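Local coordinates for protein kinase A regulatory subunit (Trypanosoma cruzi, PDB 6HYI) that probably regulates a protein kinase A-like catalytic subunit and binds inosine in its cyclic nucleotide-binding domains, at residues E211-D216 and D247-T252. Sequence-based numbering, arbitrary orientation.
Sequences EVIGRD and DVVATT. With NOS (inosine), chain C.
Arg215 and Asp247 meet across two neighbouring antiparallel strands that four backbone hydrogen bonds join: Glu211 trades a pair with Val249, and Ile213 another with Asp247. In the arginine, CG lies beside the backbone N, a turn about CB-CG (chi2 -65°) bends the chain, and CD and NE carry the guanidinium toward the neighbouring strand. Arginine suits this reach, being long and rich in N-H groups: NH1 and NH2 both grip Asp247 OD2 in a salt bridge, with NH2 to OD2 at 2.9 Å. That oxygen lies in the guanidinium plane, yet the carboxylate is turned 42° from it, so NH1 comes from above the carboxylate while NH2 arrives nearer its plane, on the syn side. NH1 also donates to Gly214 O at 3.0 Å, helping to fix the group's rotation. Buried Asp247 divides its oxygens: OD1 takes the backbone N of Tyr195. On the same face Ile213 has the length to bring CD1 within 3.7 Å of Val249 CG2. Partly exposed Glu211 packs its methylenes beside Val249, and its CG touches Thr251 CG2 (3.6 Å) just past the strand end. The other face carries compact, branched Val212 and Val248, a nonpolar wall: Val212 CG1 sits against one face of the base, over inosine N9 (3.7 Å), and Val248 CG2 nears the ribose O4'. Here the pair forms part of the beta-roll of the second cyclic nucleotide-binding domain, its valine face lining the nucleoside pocket.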
ATOM      1  N   GLU A 211      16.267  17.675  -5.819  1.00 15.56           N
ATOM      2  CA  GLU A 211      17.096  17.465  -6.997  1.00 17.86           C
ATOM      3  C   GLU A 211      17.480  15.996  -7.103  1.00 16.84           C
ATOM      4  O   GLU A 211      17.796  15.347  -6.100  1.00 17.44           O
ATOM      5  CB  GLU A 211      18.338  18.376  -6.995  1.00 20.41           C
ATOM      6  CG  GLU A 211      19.309  18.198  -5.846  1.00 24.13           C
ATOM      7  CD  GLU A 211      20.490  19.172  -5.928  1.00 29.35           C
ATOM      8  OE1 GLU A 211      21.288  19.241  -4.968  1.00 32.92           O
ATOM      9  OE2 GLU A 211      20.618  19.870  -6.954  1.00 33.82           O
ATOM     10  N   VAL A 212      17.446  15.477  -8.322  1.00 15.48           N
ATOM     11  CA  VAL A 212      17.860  14.112  -8.618  1.00 15.62           C
ATOM     12  C   VAL A 212      19.297  14.171  -9.115  1.00 16.84           C
ATOM     13  O   VAL A 212      19.594  14.878 -10.088  1.00 17.30           O
ATOM     14  CB  VAL A 212      16.944  13.478  -9.671  1.00 15.99           C
ATOM     15  CG1 VAL A 212      17.412  12.069 -10.012  1.00 19.43           C
ATOM     16  CG2 VAL A 212      15.520  13.472  -9.156  1.00 17.61           C
ATOM     17  N   ILE A 213      20.181  13.418  -8.465  1.00 14.29           N
ATOM     18  CA  ILE A 213      21.616  13.441  -8.756  1.00 14.28           C
ATOM     19  C   ILE A 213      22.042  12.044  -9.188  1.00 16.59           C
ATOM     20  O   ILE A 213      22.115  11.118  -8.366  1.00 16.55           O
ATOM     21  CB  ILE A 213      22.442  13.936  -7.559  1.00 15.49           C
ATOM     22  CG1 ILE A 213      21.889  15.284  -7.078  1.00 18.20           C
ATOM     23  CG2 ILE A 213      23.937  14.048  -7.930  1.00 17.53           C
ATOM     24  CD1 ILE A 213      22.636  15.869  -5.910  1.00 27.74           C
ATOM     25  N   GLY A 214      22.316  11.882 -10.478  1.00 16.55           N
ATOM     26  CA  GLY A 214      22.762  10.614 -11.006  1.00 16.22           C
ATOM     27  C   GLY A 214      24.269  10.519 -10.981  1.00 15.32           C
ATOM     28  O   GLY A 214      24.963  11.277 -10.303  1.00 16.16           O
ATOM     29  N   ARG A 215      24.776   9.544 -11.725  1.00 16.64           N
ATOM     30  CA  ARG A 215      26.202   9.391 -11.951  1.00 16.46           C
ATOM     31  C   ARG A 215      26.443   9.397 -13.452  1.00 18.63           C
ATOM     32  O   ARG A 215      25.738   8.704 -14.199  1.00 19.59           O
ATOM     33  CB  ARG A 215      26.713   8.086 -11.340  1.00 18.07           C
ATOM     34  CG  ARG A 215      26.480   7.983  -9.828  1.00 18.26           C
ATOM     35  CD  ARG A 215      27.270   9.035  -9.058  1.00 19.46           C
ATOM     36  NE  ARG A 215      27.094   8.880  -7.613  1.00 19.54           N
ATOM     37  CZ  ARG A 215      26.153   9.495  -6.895  1.00 16.85           C
ATOM     38  NH1 ARG A 215      25.292  10.333  -7.466  1.00 18.55           N
ATOM     39  NH2 ARG A 215      26.077   9.270  -5.587  1.00 19.06           N
ATOM     40  N   ASP A 216      27.441  10.175 -13.887  1.00 20.18           N
ATOM     41  CA  ASP A 216      27.763  10.285 -15.304  1.00 20.15           C
ATOM     42  C   ASP A 216      28.672   9.127 -15.714  1.00 20.50           C
ATOM     43  O   ASP A 216      28.977   8.229 -14.923  1.00 21.78           O
ATOM     44  CB  ASP A 216      28.336  11.665 -15.641  1.00 23.29           C
ATOM     45  CG  ASP A 216      29.705  11.926 -15.005  1.00 25.15           C
ATOM     46  OD1 ASP A 216      30.394  10.984 -14.565  1.00 23.40           O
ATOM     47  OD2 ASP A 216      30.116  13.111 -14.964  1.00 28.39           O
ATOM     48  N   ASP A 247      20.832   9.752  -6.291  1.00 13.57           N
ATOM     49  CA  ASP A 247      20.455  10.399  -5.049  1.00 14.56           C
ATOM     50  C   ASP A 247      19.271  11.312  -5.310  1.00 14.60           C
ATOM     51  O   ASP A 247      19.093  11.829  -6.417  1.00 16.21           O
ATOM     52  CB  ASP A 247      21.579  11.305  -4.557  1.00 15.70           C
ATOM     53  CG  ASP A 247      22.890  10.587  -4.399  1.00 17.09           C
ATOM     54  OD1 ASP A 247      22.948   9.617  -3.615  1.00 17.73           O
ATOM     55  OD2 ASP A 247      23.871  11.009  -5.053  1.00 18.82           O
ATOM     56  N   VAL A 248      18.466  11.535  -4.280  1.00 13.74           N
ATOM     57  CA  VAL A 248      17.456  12.584  -4.311  1.00 14.24           C
ATOM     58  C   VAL A 248      17.682  13.425  -3.072  1.00 14.12           C
ATOM     59  O   VAL A 248      17.668  12.898  -1.951  1.00 15.78           O
ATOM     60  CB  VAL A 248      16.022  12.034  -4.349  1.00 15.12           C
ATOM     61  CG1 VAL A 248      15.040  13.183  -4.386  1.00 17.00           C
ATOM     62  CG2 VAL A 248      15.829  11.133  -5.575  1.00 15.73           C
ATOM     63  N   VAL A 249      17.951  14.712  -3.276  1.00 14.47           N
ATOM     64  CA  VAL A 249      18.397  15.618  -2.221  1.00 15.26           C
ATOM     65  C   VAL A 249      17.391  16.753  -2.098  1.00 16.09           C
ATOM     66  O   VAL A 249      16.994  17.346  -3.105  1.00 16.53           O
ATOM     67  CB  VAL A 249      19.791  16.179  -2.556  1.00 15.37           C
ATOM     68  CG1 VAL A 249      20.305  17.055  -1.420  1.00 17.89           C
ATOM     69  CG2 VAL A 249      20.756  15.034  -2.853  1.00 16.56           C
ATOM     70  N   ALA A 250      17.010  17.083  -0.866  1.00 16.04           N
ATOM     71  CA  ALA A 250      16.137  18.227  -0.648  1.00 14.60           C
ATOM     72  C   ALA A 250      16.884  19.511  -0.981  1.00 17.60           C
ATOM     73  O   ALA A 250      17.996  19.723  -0.495  1.00 19.84           O
ATOM     74  CB  ALA A 250      15.681  18.255   0.814  1.00 16.12           C
ATOM     75  N   THR A 251      16.286  20.367  -1.818  1.00 17.67           N
ATOM     76  CA  THR A 251      16.883  21.676  -2.074  1.00 18.26           C
ATOM     77  C   THR A 251      16.242  22.783  -1.256  1.00 19.51           C
ATOM     78  O   THR A 251      16.829  23.861  -1.128  1.00 23.39           O
ATOM     79  CB  THR A 251      16.799  22.047  -3.556  1.00 22.85           C
ATOM     80  OG1 THR A 251      15.436  22.156  -3.954  1.00 25.64           O
ATOM     81  CG2 THR A 251      17.495  21.006  -4.415  1.00 22.91           C
ATOM     82  N   THR A 252      15.056  22.544  -0.724  1.00 18.33           N
ATOM     83  CA  THR A 252      14.388  23.394   0.240  1.00 18.83           C
ATOM     84  C   THR A 252      13.997  22.508   1.414  1.00 19.44           C
ATOM     85  O   THR A 252      14.273  21.302   1.431  1.00 19.79           O
ATOM     86  CB  THR A 252      13.109  23.972  -0.377  1.00 20.90           C
ATOM     87  OG1 THR A 252      12.196  22.904  -0.649  1.00 20.99           O
ATOM     88  CG2 THR A 252      13.399  24.681  -1.680  1.00 22.64           C
TER
HETATM   89  N9  NOS C 602      15.347   9.101 -10.831  1.00 14.89           N
HETATM   90  C4  NOS C 602      15.002   9.856 -11.766  1.00 16.23           C
HETATM   91  N3  NOS C 602      14.131  10.842 -11.910  1.00 17.39           N
HETATM   92  C2  NOS C 602      14.043  11.479 -13.103  1.00 20.70           C
HETATM   93  N1  NOS C 602      14.820  11.124 -14.159  1.00 18.57           N
HETATM   94  C6  NOS C 602      15.687  10.140 -14.061  1.00 17.83           C
HETATM   95  O6  NOS C 602      16.340   9.859 -15.039  1.00 18.75           O
HETATM   96  C5  NOS C 602      15.796   9.497 -12.852  1.00 18.05           C
HETATM   97  N7  NOS C 602      16.613   8.426 -12.363  1.00 17.31           N
HETATM   98  C8  NOS C 602      16.233   8.248 -11.071  1.00 17.96           C
HETATM   99  C5' NOS C 602      16.216   6.796  -7.281  1.00 16.67           C
HETATM  100  O5' NOS C 602      16.834   6.160  -8.386  1.00 17.25           O
HETATM  101  C4' NOS C 602      15.062   7.655  -7.724  1.00 15.73           C
HETATM  102  O4' NOS C 602      15.556   8.823  -8.452  1.00 16.76           O
HETATM  103  C1' NOS C 602      14.711   9.079  -9.518  1.00 18.23           C
HETATM  104  C2' NOS C 602      13.493   8.215  -9.388  1.00 14.24           C
HETATM  105  O2' NOS C 602      12.521   8.818  -8.537  1.00 16.04           O
HETATM  106  C3' NOS C 602      14.099   7.007  -8.707  1.00 14.57           C
HETATM  107  O3' NOS C 602      13.145   6.163  -8.098  1.00 14.40           O